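Local coordinates for Hpy188I (Helicobacter pylori, PDB 3OQG), which cuts DNA as a GIY-YIG restriction endonuclease specific for a pseudopalindromic sequence, probably with the help of a bound metal ion, at residues L26-Y32 with V76-F82; L71-I77 with V129-F135; E159-E164 with G176-T180. One frame throughout, in Å; residues are numbered along the deposited sequence.

Interaction 1: L26-Y32 with V76-F82; sequences LKDEIDY and VIQGKIF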
loop_
_atom_site.group_PDB
_atom_site.type_symbol
_atom_site.label_atom_id
_atom_site.label_comp_id
_atom_site.label_asym_id
_atom_site.label_seq_id
_atom_site.Cartn_x
_atom_site.Cartn_y
_atom_site.Cartn_z
ATOM N N LEU A 26 7.159 6.233 -25.231
ATOM C CA LEU A 26 6.372 5.003 -25.271
ATOM C C LEU A 26 6.586 4.160 -26.522
ATOM O O LEU A 26 5.930 3.158 -26.698
ATOM C CB LEU A 26 4.895 5.343 -25.163
ATOM C CG LEU A 26 4.527 6.175 -23.924
ATOM C CD1 LEU A 26 3.048 6.486 -23.892
ATOM C CD2 LEU A 26 4.945 5.505 -22.624
ATOM N N LYS A 27 7.506 4.553 -27.387
ATOM C CA LYS A 27 7.582 3.914 -28.701
ATOM C C LYS A 27 7.927 2.424 -28.668
ATOM O O LYS A 27 7.554 1.709 -29.591
ATOM C CB LYS A 27 8.530 4.675 -29.613
ATOM C CG LYS A 27 9.970 4.607 -29.199
ATOM C CD LYS A 27 10.838 5.343 -30.216
ATOM C CE LYS A 27 12.134 5.766 -29.573
ATOM N NZ LYS A 27 12.939 4.579 -29.202
ATOM N N ASP A 28 8.592 1.945 -27.613
ATOM C CA ASP A 28 8.936 0.512 -27.492
ATOM C C ASP A 28 7.973 -0.262 -26.601
ATOM O O ASP A 28 8.192 -1.444 -26.309
ATOM C CB ASP A 28 10.353 0.333 -26.946
ATOM C CG ASP A 28 11.416 0.978 -27.825
ATOM O OD1 ASP A 28 11.229 1.101 -29.057
ATOM O OD2 ASP A 28 12.454 1.360 -27.248
ATOM N N GLU A 29 6.916 0.401 -26.153
ATOM C CA GLU A 29 5.897 -0.262 -25.371
ATOM C C GLU A 29 5.015 -1.189 -26.210
ATOM O O GLU A 29 5.084 -1.208 -27.457
ATOM C CB GLU A 29 5.083 0.786 -24.603
ATOM C CG GLU A 29 5.940 1.599 -23.617
ATOM C CD GLU A 29 6.846 0.697 -22.784
ATOM O OE1 GLU A 29 6.326 -0.145 -22.002
ATOM O OE2 GLU A 29 8.077 0.816 -22.934
ATOM N N ILE A 30 4.227 -1.994 -25.504
ATOM C CA ILE A 30 3.338 -2.961 -26.115
ATOM C C ILE A 30 2.019 -2.280 -26.460
ATOM O O ILE A 30 1.456 -1.548 -25.660
ATOM C CB ILE A 30 3.097 -4.170 -25.173
ATOM C CG1 ILE A 30 4.427 -4.812 -24.772
ATOM C CG2 ILE A 30 2.179 -5.203 -25.797
ATOM C CD1 ILE A 30 5.321 -5.215 -25.924
ATOM N N ASP A 31 1.532 -2.547 -27.666
ATOM C CA ASP A 31 0.243 -2.060 -28.096
ATOM C C ASP A 31 -0.857 -2.748 -27.286
ATOM O O ASP A 31 -0.822 -3.965 -27.113
ATOM C CB ASP A 31 0.011 -2.390 -29.569
ATOM C CG ASP A 31 0.798 -1.500 -30.523
ATOM O OD1 ASP A 31 1.363 -0.464 -30.123
ATOM O OD2 ASP A 31 0.844 -1.850 -31.723
ATOM N N TYR A 32 -1.847 -1.981 -26.829
ATOM C CA TYR A 32 -3.011 -2.561 -26.153
ATOM C C TYR A 32 -3.711 -3.629 -27.027
ATOM O O TYR A 32 -4.215 -4.632 -26.514
ATOM C CB TYR A 32 -4.011 -1.474 -25.704
ATOM C CG TYR A 32 -5.118 -2.042 -24.852
ATOM C CD1 TYR A 32 -4.886 -2.385 -23.519
ATOM C CD2 TYR A 32 -6.367 -2.308 -25.393
ATOM C CE1 TYR A 32 -5.875 -2.954 -22.744
ATOM C CE2 TYR A 32 -7.372 -2.885 -24.626
ATOM C CZ TYR A 32 -7.124 -3.208 -23.301
ATOM O OH TYR A 32 -8.113 -3.767 -22.532
ATOM N N VAL A 76 -3.601 3.288 -21.082
ATOM C CA VAL A 76 -3.175 3.210 -22.479
ATOM C C VAL A 76 -3.088 4.624 -23.028
ATOM O O VAL A 76 -4.026 5.429 -22.875
ATOM C CB VAL A 76 -4.156 2.349 -23.300
ATOM C CG1 VAL A 76 -3.752 2.286 -24.799
ATOM C CG2 VAL A 76 -4.233 0.966 -22.698
ATOM N N ILE A 77 -1.980 4.927 -23.687
ATOM C CA ILE A 77 -1.737 6.259 -24.243
ATOM C C ILE A 77 -1.359 6.097 -25.707
ATOM O O ILE A 77 -0.355 5.452 -26.024
ATOM C CB ILE A 77 -0.609 7.006 -23.505
ATOM C CG1 ILE A 77 -0.883 7.065 -22.005
ATOM C CG2 ILE A 77 -0.400 8.408 -24.149
ATOM C CD1 ILE A 77 0.259 7.684 -21.176
ATOM N N GLN A 78 -2.163 6.677 -26.593
ATOM C CA GLN A 78 -1.989 6.498 -28.040
ATOM C C GLN A 78 -1.714 5.036 -28.392
ATOM O O GLN A 78 -0.749 4.713 -29.096
ATOM C CB GLN A 78 -0.887 7.417 -28.568
ATOM C CG GLN A 78 -1.290 8.874 -28.578
ATOM C CD GLN A 78 -0.294 9.755 -29.296
ATOM O OE1 GLN A 78 0.513 9.282 -30.094
ATOM N NE2 GLN A 78 -0.366 11.052 -29.035
ATOM N N GLY A 79 -2.577 4.162 -27.884
ATOM C CA GLY A 79 -2.498 2.724 -28.145
ATOM C C GLY A 79 -1.466 1.911 -27.386
ATOM O O GLY A 79 -1.491 0.680 -27.475
ATOM N N LYS A 80 -0.559 2.571 -26.659
ATOM C CA LYS A 80 0.542 1.901 -25.954
ATOM C C LYS A 80 0.188 1.662 -24.481
ATOM O O LYS A 80 -0.379 2.532 -23.839
ATOM C CB LYS A 80 1.828 2.746 -26.035
ATOM C CG LYS A 80 2.446 2.849 -27.427
ATOM C CD LYS A 80 2.882 1.506 -27.944
ATOM C CE LYS A 80 3.786 1.616 -29.159
ATOM N NZ LYS A 80 4.129 0.261 -29.717
ATOM N N ILE A 81 0.522 0.477 -23.969
ATOM C CA ILE A 81 0.318 0.176 -22.552
ATOM C C ILE A 81 1.388 0.874 -21.726
ATOM O O ILE A 81 2.574 0.550 -21.817
ATOM C CB ILE A 81 0.323 -1.338 -22.288
ATOM C CG1 ILE A 81 -0.881 -1.964 -22.983
ATOM C CG2 ILE A 81 0.291 -1.636 -20.765
ATOM C CD1 ILE A 81 -0.922 -3.480 -22.917
ATOM N N PHE A 82 0.960 1.841 -20.921
ATOM C CA PHE A 82 1.864 2.600 -20.066
ATOM C C PHE A 82 2.028 1.890 -18.722
ATOM O O PHE A 82 3.116 1.823 -18.194
ATOM C CB PHE A 82 1.317 4.015 -19.853
ATOM C CG PHE A 82 1.971 4.757 -18.738
ATOM C CD1 PHE A 82 3.205 5.364 -18.915
ATOM C CD2 PHE A 82 1.365 4.824 -17.487
ATOM C CE1 PHE A 82 3.838 6.047 -17.841
ATOM C CE2 PHE A 82 1.973 5.531 -16.428
ATOM C CZ PHE A 82 3.199 6.147 -16.615
HETATM O O HOH W 1 4.168 -1.668 -22.564
#
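Leu26 divides its methyls between the two strands of a hairpin: CD1 lies 3.7 Å from Ile77 CB, the side chains crossing at about a right angle, and CD2 reaches the edge of the Phe82 ring. Its carbonyl O borders Lys80 CG. Glu29 contributes its own carbonyl, since Lys80 NZ binds Glu29 O at 2.9 Å from 40° above the carbonyl plane. Glu29 OE1 accepts from Ile175 N of the second subunit and also from a water that joins Ile30 N to Ile81 O. Ile30 O receives Ile81 N at 2.8 Å, with an N-H...O angle of 174°. Asp31 OD1 completes the grip on the lysine, a salt bridge of 2.9 Å to Lys80 NZ made from above the carboxylate plane; a bend at chi2 (-63°) in the lysine chain, followed by an extended end, carries NZ to both acceptors. Tyr32 N then bonds Gly79 O at 2.8 Å, and Tyr32 CD1 meets Val76 CG2 at 3.5 Å. These backbone bonds flank a single bridge, Asp31 with Lys80, which docks the loop 26-32 onto strand 80-87, outermost in this chain's sheet, beside the type I' turn Ile77 to Lys80 in the beta hairpin of the GIY-YIG fold.

Interaction 2: L71-I77 with V129-F135; sequences LVYVFVI and VQVYAFF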
loop_
_atom_site.group_PDB
_atom_site.type_symbol
_atom_site.label_atom_id
_atom_site.label_comp_id
_atom_site.label_asym_id
_atom_site.label_seq_id
_atom_site.Cartn_x
_atom_site.Cartn_y
_atom_site.Cartn_z
ATOM N N LEU A 71 -10.461 -3.700 -8.796
ATOM C CA LEU A 71 -10.235 -3.810 -10.233
ATOM C C LEU A 71 -8.745 -3.930 -10.553
ATOM O O LEU A 71 -7.883 -3.486 -9.786
ATOM C CB LEU A 71 -10.803 -2.597 -10.985
ATOM C CG LEU A 71 -10.156 -1.216 -10.783
ATOM C CD1 LEU A 71 -10.464 -0.269 -11.989
ATOM C CD2 LEU A 71 -10.649 -0.626 -9.474
ATOM N N VAL A 72 -8.468 -4.536 -11.698
ATOM C CA VAL A 72 -7.210 -4.373 -12.379
ATOM C C VAL A 72 -7.453 -3.365 -13.500
ATOM O O VAL A 72 -8.490 -3.403 -14.179
ATOM C CB VAL A 72 -6.665 -5.703 -12.941
ATOM C CG1 VAL A 72 -5.307 -5.479 -13.613
ATOM C CG2 VAL A 72 -6.564 -6.750 -11.841
ATOM N N TYR A 73 -6.527 -2.418 -13.653
ATOM C CA TYR A 73 -6.627 -1.424 -14.721
ATOM C C TYR A 73 -5.387 -1.365 -15.589
ATOM O O TYR A 73 -4.283 -1.756 -15.166
ATOM C CB TYR A 73 -6.947 -0.039 -14.157
ATOM C CG TYR A 73 -5.916 0.492 -13.198
ATOM C CD1 TYR A 73 -6.073 0.339 -11.837
ATOM C CD2 TYR A 73 -4.789 1.175 -13.663
ATOM C CE1 TYR A 73 -5.112 0.839 -10.933
ATOM C CE2 TYR A 73 -3.858 1.703 -12.802
ATOM C CZ TYR A 73 -4.005 1.525 -11.445
ATOM O OH TYR A 73 -3.065 2.016 -10.587
ATOM N N VAL A 74 -5.584 -0.894 -16.821
ATOM C CA VAL A 74 -4.515 -0.684 -17.783
ATOM C C VAL A 74 -4.657 0.735 -18.295
ATOM O O VAL A 74 -5.735 1.115 -18.739
ATOM C CB VAL A 74 -4.592 -1.681 -18.977
ATOM C CG1 VAL A 74 -3.339 -1.544 -19.903
ATOM C CG2 VAL A 74 -4.749 -3.136 -18.451
ATOM N N PHE A 75 -3.582 1.513 -18.174
ATOM C CA PHE A 75 -3.482 2.867 -18.713
ATOM C C PHE A 75 -2.876 2.769 -20.101
ATOM O O PHE A 75 -1.758 2.250 -20.276
ATOM C CB PHE A 75 -2.565 3.730 -17.840
ATOM C CG PHE A 75 -3.181 4.209 -16.539
ATOM C CD1 PHE A 75 -4.478 3.870 -16.149
ATOM C CD2 PHE A 75 -2.423 4.991 -15.676
ATOM C CE1 PHE A 75 -5.038 4.352 -14.958
ATOM C CE2 PHE A 75 -2.973 5.464 -14.478
ATOM C CZ PHE A 75 -4.269 5.132 -14.117
ATOM N N VAL A 76 -3.601 3.288 -21.082
ATOM C CA VAL A 76 -3.175 3.210 -22.479
ATOM C C VAL A 76 -3.088 4.624 -23.028
ATOM O O VAL A 76 -4.026 5.429 -22.875
ATOM C CB VAL A 76 -4.156 2.349 -23.300
ATOM C CG1 VAL A 76 -3.752 2.286 -24.799
ATOM C CG2 VAL A 76 -4.233 0.966 -22.698
ATOM N N ILE A 77 -1.980 4.927 -23.687
ATOM C CA ILE A 77 -1.737 6.259 -24.243
ATOM C C ILE A 77 -1.359 6.097 -25.707
ATOM O O ILE A 77 -0.355 5.452 -26.024
ATOM C CB ILE A 77 -0.609 7.006 -23.505
ATOM C CG1 ILE A 77 -0.883 7.065 -22.005
ATOM C CG2 ILE A 77 -0.400 8.408 -24.149
ATOM C CD1 ILE A 77 0.259 7.684 -21.176
ATOM N N VAL A 129 -5.553 9.694 -21.440
ATOM C CA VAL A 129 -5.231 8.311 -21.152
ATOM C C VAL A 129 -6.501 7.492 -21.124
ATOM O O VAL A 129 -7.442 7.831 -20.409
ATOM C CB VAL A 129 -4.553 8.187 -19.763
ATOM C CG1 VAL A 129 -4.180 6.775 -19.467
ATOM C CG2 VAL A 129 -3.367 9.122 -19.664
ATOM N N GLN A 130 -6.548 6.411 -21.892
ATOM C CA GLN A 130 -7.649 5.483 -21.801
ATOM C C GLN A 130 -7.379 4.502 -20.664
ATOM O O GLN A 130 -6.254 3.943 -20.554
ATOM C CB GLN A 130 -7.887 4.757 -23.126
ATOM C CG GLN A 130 -8.451 5.646 -24.232
ATOM C CD GLN A 130 -7.461 6.671 -24.766
ATOM O OE1 GLN A 130 -6.348 6.317 -25.137
ATOM N NE2 GLN A 130 -7.848 7.945 -24.777
ATOM N N VAL A 131 -8.414 4.244 -19.862
ATOM C CA VAL A 131 -8.333 3.312 -18.755
ATOM C C VAL A 131 -9.269 2.134 -19.025
ATOM O O VAL A 131 -10.470 2.305 -19.076
ATOM C CB VAL A 131 -8.700 3.927 -17.406
ATOM C CG1 VAL A 131 -8.443 2.915 -16.265
ATOM C CG2 VAL A 131 -7.904 5.226 -17.175
ATOM N N TYR A 132 -8.679 0.968 -19.223
ATOM C CA TYR A 132 -9.423 -0.291 -19.362
ATOM C C TYR A 132 -9.382 -1.039 -18.049
ATOM O O TYR A 132 -8.373 -0.989 -17.325
ATOM C CB TYR A 132 -8.834 -1.145 -20.493
ATOM C CG TYR A 132 -8.903 -0.542 -21.873
ATOM C CD1 TYR A 132 -9.941 -0.865 -22.756
ATOM C CD2 TYR A 132 -7.918 0.314 -22.335
ATOM C CE1 TYR A 132 -10.000 -0.324 -24.046
ATOM C CE2 TYR A 132 -8.002 0.885 -23.603
ATOM C CZ TYR A 132 -9.034 0.542 -24.462
ATOM O OH TYR A 132 -9.073 1.070 -25.737
ATOM N N ALA A 133 -10.475 -1.722 -17.719
ATOM C CA ALA A 133 -10.591 -2.342 -16.396
ATOM C C ALA A 133 -11.184 -3.726 -16.439
ATOM O O ALA A 133 -12.008 -4.044 -17.309
ATOM C CB ALA A 133 -11.438 -1.485 -15.487
ATOM N N PHE A 134 -10.812 -4.501 -15.426
ATOM C CA PHE A 134 -11.343 -5.836 -15.168
ATOM C C PHE A 134 -11.693 -5.885 -13.700
ATOM O O PHE A 134 -10.840 -5.541 -12.865
ATOM C CB PHE A 134 -10.263 -6.860 -15.467
ATOM C CG PHE A 134 -10.545 -8.224 -14.892
ATOM C CD1 PHE A 134 -11.657 -8.939 -15.290
ATOM C CD2 PHE A 134 -9.687 -8.787 -13.946
ATOM C CE1 PHE A 134 -11.929 -10.199 -14.756
ATOM C CE2 PHE A 134 -9.954 -10.047 -13.418
ATOM C CZ PHE A 134 -11.075 -10.747 -13.826
ATOM N N PHE A 135 -12.936 -6.275 -13.379
ATOM C CA PHE A 135 -13.401 -6.353 -11.998
ATOM C C PHE A 135 -13.543 -7.842 -11.634
ATOM O O PHE A 135 -14.502 -8.488 -12.068
ATOM C CB PHE A 135 -14.740 -5.628 -11.819
ATOM C CG PHE A 135 -14.670 -4.147 -12.039
ATOM C CD1 PHE A 135 -14.465 -3.287 -10.969
ATOM C CD2 PHE A 135 -14.804 -3.610 -13.309
ATOM C CE1 PHE A 135 -14.387 -1.924 -11.164
ATOM C CE2 PHE A 135 -14.724 -2.239 -13.510
ATOM C CZ PHE A 135 -14.511 -1.401 -12.429
#
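The Phe135 ring has Leu71 over one face, a CH-pi contact in which CB stands 4.0 Å from the ring centroid and 27° off the normal. Phe75 carries Tyr73 CE2 on one face, 3.6 Å above the plane and displaced toward the rim, while Val131 CG1 meets its edge in plane; the Phe75 and Val131 side chains run side by side. The Tyr132 ring is stacked with that of Tyr32; its edge faces Val74 O, and Val76 CG2 approaches CD2 of Tyr132 obliquely at 3.8 Å. Phe134 takes Val72 CG2 at its edge. With chi1 at 68°, Leu71 tucks CG over its own backbone, and its CD1 reaches Ala133 CB at 3.8 Å. Six backbone hydrogen bonds, paired at Val72 with Phe134, Val74 with Tyr132 and Val76 with Gln130, together with strand directions 156° apart, establish 71-77 and 129-134 as neighbouring antiparallel strands of the GIY-YIG nuclease sheet. Two polar ends are satisfied beyond the pair: Tyr73 OH by Tyr98 OH, Gln130 NE2 by Glu46 OE2. In the sheet, strand 80-87 flanks 71-77 and strand 42-50 flanks 129-134, while helix 113-125 packs through Leu122 on both Ile77 and Val129.

Interaction 3: E159-E164 with G176-T180; sequences ENVILE and GCTQT. With NA (sodium ion), chain E; nucleotides of chain D; nucleotides of chain C.
Thr180 O, part of the C-terminal carboxylate, is gripped by Asn160 ND2 at 3.3 Å and by a water at 3.1 Å. The tail 176-180 thus folds back on helix 154-170, beside the metal and DNA site of this GIY-YIG nuclease. Asn160 is modelled in two conformers, and in this one the bond is fairly straight at 163°; Thr180 O lies in the asparagine amide plane, whereas the nitrogen stands 50° out of the carbonyl plane. The same ND2 also donates to Glu164 OE1, approaching from above that carboxylate. The water on Thr180 O donates to Glu159 OE1 as well, linking the chain end to a metal ligand. Glu159 leaves the helix with CG anti to its backbone nitrogen (chi1 172°) and an extended chain, which delivers OE2 to the sodium ion at 2.3 Å. O3' of DA5 of chain D, at 2.5 Å from the sodium, three waters and a further DNA phosphate complete the shell, and a second water on OE1 is one of the three. OE2 is also hydrogen-bonded to His86 ND1 of the second subunit; both residues bind calcium in a crystal of this protein. The tail also holds the DNA backbone: Gln179 N donates to OP1 of DA5 of chain D at 2.9 Å. Leu163 CD1 lies 3.8 Å from Gln179 O. Thr180 OG1, buried without a polar partner, rests 3.7 Å from Glu164 CG.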
loop_
_atom_site.group_PDB
_atom_site.type_symbol
_atom_site.label_atom_id
_atom_site.label_comp_id
_atom_site.label_asym_id
_atom_site.label_seq_id
_atom_site.Cartn_x
_atom_site.Cartn_y
_atom_site.Cartn_z
ATOM N N GLU A 159 -8.531 -6.069 10.239
ATOM C CA GLU A 159 -7.941 -4.902 10.891
ATOM C C GLU A 159 -8.985 -3.792 11.025
ATOM O O GLU A 159 -9.059 -3.117 12.055
ATOM C CB GLU A 159 -6.780 -4.382 10.071
ATOM C CG GLU A 159 -6.186 -3.052 10.541
ATOM C CD GLU A 159 -5.430 -2.370 9.439
ATOM O OE1 GLU A 159 -6.069 -1.850 8.502
ATOM O OE2 GLU A 159 -4.183 -2.366 9.467
ATOM N N ASN A 160 -9.769 -3.606 9.970
ATOM C CA ASN A 160 -10.808 -2.585 9.970
ATOM C C ASN A 160 -11.890 -2.842 11.017
ATOM O O ASN A 160 -12.271 -1.929 11.757
ATOM C CB ASN A 160 -11.438 -2.474 8.585
ATOM C CG ASN A 160 -12.565 -1.489 8.559
ATOM O OD1 ASN A 160 -13.723 -1.877 8.548
ATOM N ND2 ASN A 160 -12.232 -0.211 8.630
ATOM N N VAL A 161 -12.381 -4.080 11.063
ATOM C CA VAL A 161 -13.398 -4.497 12.013
ATOM C C VAL A 161 -12.900 -4.304 13.446
ATOM O O VAL A 161 -13.603 -3.756 14.306
ATOM C CB VAL A 161 -13.807 -5.980 11.770
ATOM C CG1 VAL A 161 -14.690 -6.509 12.884
ATOM C CG2 VAL A 161 -14.527 -6.122 10.418
ATOM N N ILE A 162 -11.668 -4.746 13.680
ATOM C CA ILE A 162 -11.052 -4.650 14.996
ATOM C C ILE A 162 -10.859 -3.191 15.425
ATOM O O ILE A 162 -11.177 -2.841 16.556
ATOM C CB ILE A 162 -9.714 -5.436 15.023
ATOM C CG1 ILE A 162 -10.000 -6.937 14.995
ATOM C CG2 ILE A 162 -8.891 -5.078 16.260
ATOM C CD1 ILE A 162 -8.759 -7.818 14.706
ATOM N N LEU A 163 -10.353 -2.349 14.532
ATOM C CA LEU A 163 -10.064 -0.946 14.862
ATOM C C LEU A 163 -11.339 -0.143 15.106
ATOM O O LEU A 163 -11.420 0.689 16.021
ATOM C CB LEU A 163 -9.259 -0.266 13.751
ATOM C CG LEU A 163 -7.776 -0.011 13.977
ATOM C CD1 LEU A 163 -7.211 0.769 12.769
ATOM C CD2 LEU A 163 -7.533 0.756 15.278
ATOM N N GLU A 164 -12.335 -0.374 14.266
ATOM C CA GLU A 164 -13.610 0.306 14.461
ATOM C C GLU A 164 -14.263 -0.134 15.785
ATOM O O GLU A 164 -14.873 0.686 16.459
ATOM C CB GLU A 164 -14.515 0.167 13.228
ATOM C CG GLU A 164 -14.089 1.140 12.113
ATOM C CD GLU A 164 -15.035 1.206 10.932
ATOM O OE1 GLU A 164 -14.562 1.570 9.831
ATOM O OE2 GLU A 164 -16.238 0.910 11.094
ATOM N N GLY A 176 -0.051 4.979 17.646
ATOM C CA GLY A 176 0.682 4.647 16.411
ATOM C C GLY A 176 -0.140 4.539 15.138
ATOM O O GLY A 176 0.428 4.294 14.065
ATOM N N CYS A 177 -1.466 4.678 15.247
ATOM C CA CYS A 177 -2.403 4.647 14.116
ATOM C C CYS A 177 -2.961 6.039 13.819
ATOM O O CYS A 177 -3.235 6.810 14.744
ATOM C CB CYS A 177 -3.601 3.746 14.432
ATOM S SG CYS A 177 -3.256 1.991 14.685
ATOM N N THR A 178 -3.156 6.331 12.529
ATOM C CA THR A 178 -3.902 7.510 12.055
ATOM C C THR A 178 -5.094 7.099 11.168
ATOM O O THR A 178 -6.212 7.568 11.414
ATOM C CB THR A 178 -2.986 8.509 11.311
ATOM O OG1 THR A 178 -1.921 8.898 12.185
ATOM C CG2 THR A 178 -3.751 9.747 10.859
ATOM N N GLN A 179 -4.862 6.238 10.167
ATOM C CA GLN A 179 -5.963 5.666 9.360
ATOM C C GLN A 179 -6.708 4.580 10.108
ATOM O O GLN A 179 -6.153 3.920 10.998
ATOM C CB GLN A 179 -5.475 4.994 8.067
ATOM C CG GLN A 179 -4.615 5.790 7.109
ATOM C CD GLN A 179 -4.946 7.253 7.035
ATOM O OE1 GLN A 179 -5.371 7.874 8.016
ATOM N NE2 GLN A 179 -4.728 7.830 5.866
ATOM N N THR A 180 -7.956 4.375 9.693
ATOM C CA THR A 180 -8.753 3.227 10.130
ATOM C C THR A 180 -8.888 2.250 8.941
ATOM O O THR A 180 -9.260 1.084 9.116
ATOM C CB THR A 180 -10.145 3.685 10.653
ATOM O OG1 THR A 180 -10.773 2.620 11.382
ATOM C CG2 THR A 180 -11.044 4.127 9.509
ATOM O OXT THR A 180 -8.601 2.589 7.774
HETATM NA NA NA E . -3.020 -0.499 8.784
ATOM P P DC D 4 0.775 11.710 7.842
ATOM O OP1 DC D 4 0.613 11.860 9.313
ATOM O OP2 DC D 4 2.132 11.572 7.265
ATOM O "O5'" DC D 4 -0.087 10.456 7.399
ATOM C "C5'" DC D 4 -1.488 10.431 7.635
ATOM C "C4'" DC D 4 -2.011 9.029 7.452
ATOM O "O4'" DC D 4 -2.037 8.699 6.039
ATOM C "C3'" DC D 4 -1.105 7.988 8.097
ATOM O "O3'" DC D 4 -1.854 6.844 8.487
ATOM C "C2'" DC D 4 -0.150 7.639 6.970
ATOM C "C1'" DC D 4 -1.074 7.685 5.755
ATOM N N1 DC D 4 -0.390 8.044 4.494
ATOM C C2 DC D 4 -0.546 7.213 3.378
ATOM O O2 DC D 4 -1.285 6.219 3.464
ATOM N N3 DC D 4 0.110 7.518 2.231
ATOM C C4 DC D 4 0.885 8.602 2.173
ATOM N N4 DC D 4 1.529 8.852 1.028
ATOM C C5 DC D 4 1.041 9.478 3.287
ATOM C C6 DC D 4 0.392 9.161 4.417
ATOM P P DA D 5 -1.159 5.737 9.414
ATOM O OP1 DA D 5 -2.116 5.347 10.474
ATOM O OP2 DA D 5 0.187 6.238 9.782
ATOM O "O5'" DA D 5 -0.964 4.498 8.438
ATOM C "C5'" DA D 5 -2.074 3.733 7.985
ATOM C "C4'" DA D 5 -1.619 2.762 6.923
ATOM O "O4'" DA D 5 -1.075 3.504 5.819
ATOM C "C3'" DA D 5 -0.496 1.830 7.375
ATOM O "O3'" DA D 5 -1.047 0.550 7.695
ATOM C "C2'" DA D 5 0.443 1.754 6.179
ATOM C "C1'" DA D 5 -0.207 2.641 5.122
ATOM N N9 DA D 5 0.735 3.469 4.378
ATOM C C8 DA D 5 1.314 4.650 4.765
ATOM N N7 DA D 5 2.121 5.161 3.871
ATOM C C5 DA D 5 2.074 4.249 2.821
ATOM C C6 DA D 5 2.719 4.206 1.575
ATOM N N6 DA D 5 3.576 5.136 1.152
ATOM N N1 DA D 5 2.451 3.154 0.767
ATOM C C2 DA D 5 1.596 2.215 1.198
ATOM N N3 DA D 5 0.935 2.145 2.349
ATOM C C4 DA D 5 1.222 3.206 3.123
ATOM P P DA C 8 -8.654 2.403 2.374
ATOM O OP1 DA C 8 -9.078 1.520 3.499
ATOM O OP2 DA C 8 -9.516 2.517 1.170
ATOM O "O5'" DA C 8 -8.385 3.848 2.973
ATOM C "C5'" DA C 8 -7.430 4.011 4.015
ATOM C "C4'" DA C 8 -7.185 5.474 4.270
ATOM O "O4'" DA C 8 -6.690 6.106 3.078
ATOM C "C3'" DA C 8 -8.427 6.267 4.673
ATOM O "O3'" DA C 8 -8.382 6.487 6.088
ATOM C "C2'" DA C 8 -8.322 7.561 3.877
ATOM C "C1'" DA C 8 -6.957 7.480 3.209
ATOM N N9 DA C 8 -6.878 8.082 1.879
ATOM C C8 DA C 8 -7.407 7.624 0.694
ATOM N N7 DA C 8 -7.144 8.400 -0.335
ATOM C C5 DA C 8 -6.400 9.437 0.213
ATOM C C6 DA C 8 -5.822 10.585 -0.352
ATOM N N6 DA C 8 -5.894 10.889 -1.656
ATOM N N1 DA C 8 -5.159 11.423 0.472
ATOM C C2 DA C 8 -5.084 11.116 1.778
ATOM N N3 DA C 8 -5.574 10.062 2.423
ATOM C C4 DA C 8 -6.231 9.251 1.574
HETATM O O HOH W 2 -8.010 -0.934 7.133
HETATM O O HOH W 3 -4.208 -0.457 6.752
HETATM O O HOH W 4 -4.526 1.597 8.832
HETATM O O HOH W 5 -2.351 0.511 10.832
#

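In the fold
Interactions 1 and 2 form one continuous region of the sheet, their centres 12 Å apart. They share Val76 and Ile77, and Tyr32 OH approaches Tyr132 CG to 3.4 Å while Phe82 N probably bonds Phe75 O at 2.8 Å. Interaction 3 lies across the chain, its centre 39 Å from that of interaction 1 and 30 Å from that of interaction 2, with nearest atoms about 23 Å and about 17 Å away. The dimer relates them: Glu159 pairs with His86 of the second subunit, so the helix of one chain meets the GIY-YIG strands of the other. Correspondingly, the Tyr73 side chain of interaction 2 is about 6 Å from a bound sodium, and the Val72 side chain about 5 Å from that of His86 in its own chain.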